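Local coordinates for protein DNA-3-methyladenine glycosidase (Bacillus halodurans, PDB 2H56) that belongs to the HhH-GPD superfamily of base excision DNA repair proteins, a largely helical family named for its helix-hairpin-helix motif and the Gly/Pro-rich loop and Asp that follow, at residues F154-L159 and V204-L209; T25-D30 and Q35-A40. All coordinates share one frame; numbering follows the deposited sequence.

Contact 1: F154-L159 and V204-L209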
loop_
_atom_site.group_PDB
_atom_site.type_symbol
_atom_site.label_atom_id
_atom_site.label_comp_id
_atom_site.label_asym_id
_atom_site.label_seq_id
_atom_site.Cartn_x
_atom_site.Cartn_y
_atom_site.Cartn_z
ATOM N N PHE A 154 -1.094 3.576 -1.128
ATOM C CA PHE A 154 -2.415 4.161 -1.064
ATOM C C PHE A 154 -3.312 3.613 -2.144
ATOM O O PHE A 154 -4.486 3.345 -1.872
ATOM C CB PHE A 154 -2.349 5.675 -1.207
ATOM C CG PHE A 154 -3.680 6.341 -1.131
ATOM C CD1 PHE A 154 -4.313 6.522 0.107
ATOM C CD2 PHE A 154 -4.302 6.804 -2.282
ATOM C CE1 PHE A 154 -5.572 7.120 0.185
ATOM C CE2 PHE A 154 -5.553 7.418 -2.210
ATOM C CZ PHE A 154 -6.189 7.575 -0.977
HETATM N N MSE A 155 -2.785 3.446 -3.359
HETATM C CA MSE A 155 -3.597 2.967 -4.449
HETATM C C MSE A 155 -4.033 1.531 -4.148
HETATM O O MSE A 155 -5.059 1.043 -4.672
HETATM C CB MSE A 155 -2.827 2.962 -5.777
HETATM C CG MSE A 155 -2.430 4.301 -6.332
HETATM SE SE MSE A 155 -1.783 4.201 -8.176
HETATM C CE MSE A 155 -3.335 3.286 -9.000
HETATM N N MSE A 156 -3.229 0.805 -3.375
HETATM C CA MSE A 156 -3.516 -0.613 -3.255
HETATM C C MSE A 156 -4.505 -0.778 -2.118
HETATM O O MSE A 156 -5.608 -1.247 -2.316
HETATM C CB MSE A 156 -2.260 -1.445 -2.993
HETATM C CG MSE A 156 -1.292 -1.610 -4.183
HETATM SE SE MSE A 156 0.218 -2.634 -3.521
HETATM C CE MSE A 156 1.563 -2.866 -5.020
ATOM N N PHE A 157 -4.082 -0.327 -0.950
ATOM C CA PHE A 157 -4.710 -0.630 0.312
ATOM C C PHE A 157 -5.812 0.351 0.664
ATOM O O PHE A 157 -6.419 0.249 1.728
ATOM C CB PHE A 157 -3.641 -0.600 1.409
ATOM C CG PHE A 157 -2.705 -1.727 1.325
ATOM C CD1 PHE A 157 -3.148 -3.008 1.574
ATOM C CD2 PHE A 157 -1.395 -1.535 0.960
ATOM C CE1 PHE A 157 -2.285 -4.101 1.491
ATOM C CE2 PHE A 157 -0.522 -2.608 0.859
ATOM C CZ PHE A 157 -0.971 -3.903 1.130
ATOM N N SER A 158 -6.086 1.300 -0.214
ATOM C CA SER A 158 -7.128 2.250 0.071
ATOM C C SER A 158 -8.046 2.475 -1.101
ATOM O O SER A 158 -9.226 2.489 -0.889
ATOM C CB SER A 158 -6.529 3.541 0.605
ATOM O OG SER A 158 -7.208 4.637 0.061
ATOM N N LEU A 159 -7.538 2.651 -2.318
ATOM C CA LEU A 159 -8.387 2.597 -3.531
ATOM C C LEU A 159 -8.625 1.186 -4.112
ATOM O O LEU A 159 -9.295 1.054 -5.144
ATOM C CB LEU A 159 -7.787 3.400 -4.674
ATOM C CG LEU A 159 -7.677 4.901 -4.536
ATOM C CD1 LEU A 159 -6.591 5.210 -3.549
ATOM C CD2 LEU A 159 -7.357 5.480 -5.919
ATOM N N VAL A 204 -2.025 -8.104 -6.896
ATOM C CA VAL A 204 -2.279 -9.434 -6.340
ATOM C C VAL A 204 -0.948 -10.225 -6.150
ATOM O O VAL A 204 -0.705 -10.829 -5.091
ATOM C CB VAL A 204 -3.304 -10.244 -7.174
ATOM C CG1 VAL A 204 -3.528 -11.591 -6.536
ATOM C CG2 VAL A 204 -4.670 -9.500 -7.308
ATOM N N ALA A 205 -0.068 -10.185 -7.148
ATOM C CA ALA A 205 1.295 -10.738 -7.004
ATOM C C ALA A 205 1.993 -10.161 -5.796
ATOM O O ALA A 205 2.653 -10.860 -5.039
ATOM C CB ALA A 205 2.123 -10.443 -8.239
ATOM N N CYS A 206 1.861 -8.857 -5.621
ATOM C CA CYS A 206 2.562 -8.179 -4.545
ATOM C C CYS A 206 2.128 -8.682 -3.182
ATOM O O CYS A 206 2.934 -8.756 -2.261
ATOM C CB CYS A 206 2.363 -6.665 -4.646
ATOM S SG CYS A 206 3.259 -5.913 -6.031
ATOM N N LEU A 207 0.850 -9.011 -3.045
ATOM C CA LEU A 207 0.380 -9.619 -1.823
ATOM C C LEU A 207 1.145 -10.938 -1.577
ATOM O O LEU A 207 1.551 -11.227 -0.458
ATOM C CB LEU A 207 -1.122 -9.875 -1.896
ATOM C CG LEU A 207 -2.011 -8.642 -2.010
ATOM C CD1 LEU A 207 -3.471 -9.055 -2.189
ATOM C CD2 LEU A 207 -1.819 -7.772 -0.798
ATOM N N TYR A 208 1.371 -11.729 -2.611
ATOM C CA TYR A 208 2.098 -12.994 -2.428
ATOM C C TYR A 208 3.571 -12.757 -2.167
ATOM O O TYR A 208 4.205 -13.477 -1.390
ATOM C CB TYR A 208 1.902 -13.916 -3.626
ATOM C CG TYR A 208 0.540 -14.569 -3.618
ATOM C CD1 TYR A 208 0.266 -15.609 -2.734
ATOM C CD2 TYR A 208 -0.474 -14.138 -4.466
ATOM C CE1 TYR A 208 -0.949 -16.210 -2.692
ATOM C CE2 TYR A 208 -1.731 -14.749 -4.433
ATOM C CZ TYR A 208 -1.952 -15.781 -3.538
ATOM O OH TYR A 208 -3.169 -16.382 -3.474
ATOM N N LEU A 209 4.125 -11.733 -2.799
ATOM C CA LEU A 209 5.511 -11.406 -2.544
ATOM C C LEU A 209 5.672 -11.070 -1.071
ATOM O O LEU A 209 6.607 -11.562 -0.403
ATOM C CB LEU A 209 5.996 -10.273 -3.466
ATOM C CG LEU A 209 6.224 -10.662 -4.947
ATOM C CD1 LEU A 209 7.026 -9.615 -5.695
ATOM C CD2 LEU A 209 6.963 -11.966 -5.047
#
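Met-156 and Phe-157 stand at the C-terminal end of helix 148-157, which follows helix 133-141 across a short glycine-containing hairpin and is probably the second helix of the helix-hairpin-helix motif, and they reach Cys-206 and Leu-207 on helix 202-219. The backbones stay well apart: the nearest CA atoms, those of Met-156 and Val-204, are 9.4 Å from each other, so the contact depends on long side chains from helix 148-157. Met-156, present as selenomethionine, spans the distance. Its CG lies beside the backbone N (chi1 -72°), and the chain beyond CG is fully extended (chi2 178°, chi3 -179°), carrying the terminal methyl across the gap. CE of Met-156 comes 3.6 Å from SG of Cys-206 and 3.9 Å from its CB, so a long, unbranched residue meets the flank of a short one. Alongside, the aromatic CE1 of Phe-157 approaches the CD2 methyl of Leu-207 obliquely at 4.4 Å, a looser apolar touch. All four groups are apolar or nearly so, which suits a contact in which Met-156, Cys-206 and Leu-207 are buried and Phe-157 partly exposed. Beyond Phe-157 the chain leaves the helix at Ser-158. Strand 43-46 flanks the contact, with Leu-45 and Pro-46 against Phe-157 and Val-43 against Leu-207, while Val-164 packs on Met-156 and Leu-172 of helix 170-180 on Cys-206.

Contact 2: T25-D30 and Q35-A40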
loop_
_atom_site.group_PDB
_atom_site.type_symbol
_atom_site.label_atom_id
_atom_site.label_comp_id
_atom_site.label_asym_id
_atom_site.label_seq_id
_atom_site.Cartn_x
_atom_site.Cartn_y
_atom_site.Cartn_z
ATOM N N THR A 25 -4.504 -15.443 -13.794
ATOM C CA THR A 25 -3.833 -14.571 -14.737
ATOM C C THR A 25 -2.383 -14.340 -14.365
ATOM O O THR A 25 -1.505 -14.501 -15.220
ATOM C CB THR A 25 -4.546 -13.258 -14.867
ATOM O OG1 THR A 25 -5.772 -13.496 -15.547
ATOM C CG2 THR A 25 -3.715 -12.275 -15.668
ATOM N N ILE A 26 -2.121 -14.018 -13.102
ATOM C CA ILE A 26 -0.752 -13.678 -12.688
ATOM C C ILE A 26 0.179 -14.868 -12.734
ATOM O O ILE A 26 1.369 -14.701 -12.893
ATOM C CB ILE A 26 -0.675 -13.030 -11.288
ATOM C CG1 ILE A 26 -1.136 -13.984 -10.192
ATOM C CG2 ILE A 26 -1.491 -11.740 -11.240
ATOM C CD1 ILE A 26 -0.618 -13.573 -8.813
ATOM N N VAL A 27 -0.352 -16.077 -12.626
ATOM C CA VAL A 27 0.513 -17.252 -12.700
ATOM C C VAL A 27 0.578 -17.846 -14.077
ATOM O O VAL A 27 1.391 -18.723 -14.294
ATOM C CB VAL A 27 0.105 -18.377 -11.714
ATOM C CG1 VAL A 27 0.009 -17.801 -10.300
ATOM C CG2 VAL A 27 -1.193 -19.040 -12.153
ATOM N N ALA A 28 -0.234 -17.379 -15.026
ATOM C CA ALA A 28 -0.250 -18.016 -16.378
ATOM C C ALA A 28 1.140 -18.190 -17.003
ATOM O O ALA A 28 1.442 -19.206 -17.590
ATOM C CB ALA A 28 -1.141 -17.250 -17.319
ATOM N N GLN A 29 1.982 -17.190 -16.864
ATOM C CA GLN A 29 3.271 -17.203 -17.506
ATOM C C GLN A 29 4.376 -17.142 -16.478
ATOM O O GLN A 29 5.442 -16.608 -16.771
ATOM C CB GLN A 29 3.388 -16.027 -18.465
ATOM C CG GLN A 29 2.166 -15.817 -19.351
ATOM C CD GLN A 29 2.403 -14.707 -20.338
ATOM O OE1 GLN A 29 2.571 -14.937 -21.526
ATOM N NE2 GLN A 29 2.472 -13.504 -19.844
ATOM N N ASP A 30 4.135 -17.758 -15.313
ATOM C CA ASP A 30 5.083 -17.800 -14.187
ATOM C C ASP A 30 4.836 -19.043 -13.294
ATOM O O ASP A 30 4.059 -18.992 -12.352
ATOM C CB ASP A 30 4.868 -16.535 -13.353
ATOM C CG ASP A 30 5.970 -16.286 -12.337
ATOM O OD1 ASP A 30 6.687 -17.258 -11.977
ATOM O OD2 ASP A 30 6.111 -15.091 -11.918
ATOM N N GLN A 35 3.782 -22.447 -8.215
ATOM C CA GLN A 35 4.253 -23.388 -7.188
ATOM C C GLN A 35 4.120 -22.768 -5.778
ATOM O O GLN A 35 3.714 -23.434 -4.825
ATOM C CB GLN A 35 5.705 -23.822 -7.466
ATOM C CG GLN A 35 5.840 -24.841 -8.593
ATOM C CD GLN A 35 7.275 -25.283 -8.869
ATOM O OE1 GLN A 35 7.680 -26.370 -8.460
ATOM N NE2 GLN A 35 8.046 -24.451 -9.574
ATOM N N PHE A 36 4.427 -21.482 -5.671
ATOM C CA PHE A 36 4.363 -20.799 -4.388
ATOM C C PHE A 36 2.934 -20.600 -3.909
ATOM O O PHE A 36 2.632 -20.860 -2.737
ATOM C CB PHE A 36 5.030 -19.432 -4.462
ATOM C CG PHE A 36 4.947 -18.667 -3.179
ATOM C CD1 PHE A 36 5.488 -19.193 -2.022
ATOM C CD2 PHE A 36 4.308 -17.447 -3.115
ATOM C CE1 PHE A 36 5.401 -18.509 -0.824
ATOM C CE2 PHE A 36 4.217 -16.754 -1.908
ATOM C CZ PHE A 36 4.772 -17.289 -0.772
ATOM N N ILE A 37 2.075 -20.138 -4.819
ATOM C CA ILE A 37 0.687 -19.833 -4.493
ATOM C C ILE A 37 -0.057 -21.086 -4.085
ATOM O O ILE A 37 -0.861 -21.045 -3.149
ATOM C CB ILE A 37 -0.053 -19.102 -5.645
ATOM C CG1 ILE A 37 0.489 -17.690 -5.821
ATOM C CG2 ILE A 37 -1.532 -18.979 -5.364
ATOM C CD1 ILE A 37 0.054 -17.044 -7.104
ATOM N N GLU A 38 0.220 -22.212 -4.726
ATOM C CA GLU A 38 -0.486 -23.428 -4.313
ATOM C C GLU A 38 -0.146 -23.811 -2.842
ATOM O O GLU A 38 -1.016 -24.272 -2.124
ATOM C CB GLU A 38 -0.334 -24.585 -5.327
ATOM C CG GLU A 38 -1.364 -24.504 -6.537
ATOM N N ILE A 39 1.074 -23.548 -2.381
ATOM C CA ILE A 39 1.411 -23.748 -0.985
ATOM C C ILE A 39 0.880 -22.606 -0.068
ATOM O O ILE A 39 0.352 -22.855 1.023
ATOM C CB ILE A 39 2.940 -23.937 -0.797
ATOM C CG1 ILE A 39 3.419 -25.272 -1.396
ATOM C CG2 ILE A 39 3.312 -23.881 0.688
ATOM N N ALA A 40 0.998 -21.358 -0.502
ATOM C CA ALA A 40 0.651 -20.224 0.383
ATOM C C ALA A 40 -0.840 -20.018 0.569
ATOM O O ALA A 40 -1.240 -19.432 1.539
ATOM C CB ALA A 40 1.276 -18.916 -0.114
#
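Ile-37 reaches Ile-26 and Val-27 with an extended chain: its CG1 lies beside the backbone N (chi1 -69°) and CD1 continues outward (chi2 167°), so that a single methyl group projects from helix 31-40 toward helix 21-27. Ile-26 answers with CG1 placed between its backbone N and carbonyl carbon (chi1 64°), which swings its own CD1 forward to meet that methyl. CD1 of Ile-26 stands 3.9 Å from CD1 of Ile-37, and CG1 of Val-27 is 3.3 Å from the same Ile-37 methyl. Two neighbouring residues thus share one partner, and both pairs of side chains meet at a slant. Branched aliphatic residues suit the place because they meet between the two helices without bringing in polar atoms; the closest CA atoms, of Val-27 and Ile-37, lie 8.6 Å apart. The chain changes direction through a type I beta turn from Val-27 to Asp-30, held by Asp-30 N on Val-27 O at 3.1 Å. Asp-30 is then the N-cap of the next helix, its OD1 accepting from Leu-33 N, while OD2 is bonded to Tyr-180 OH and Trp-198 NE1 and so ties the turn to the rest of the fold. Such packing is characteristic of two consecutive helices joined by a short turn, the second begun by an Asp N-cap, here in the helical N-terminal part of the chain.

How the contacts relate
Contact 2 closes before contact 1 opens, so the two lie in series along the chain, with centres about 16 Å apart. Helix 202-219 joins them: it supplies one side of contact 1 and also packs on both helices of contact 2. Ala-205 N meets Ile-26 CD1 at 3.8 Å, and Tyr-208 OH meets Ile-37 CG2 at 3.6 Å; the same hydroxyl is hydrogen-bonded to Gly-41 O, just after helix 31-40. Contact 1 lies near the middle of the molecule, its centre about 6 Å from that of the chain, and contact 2 about 21 Å out. The N-terminal helices are thereby connected, through helix 202-219, to the probable helix-hairpin-helix element.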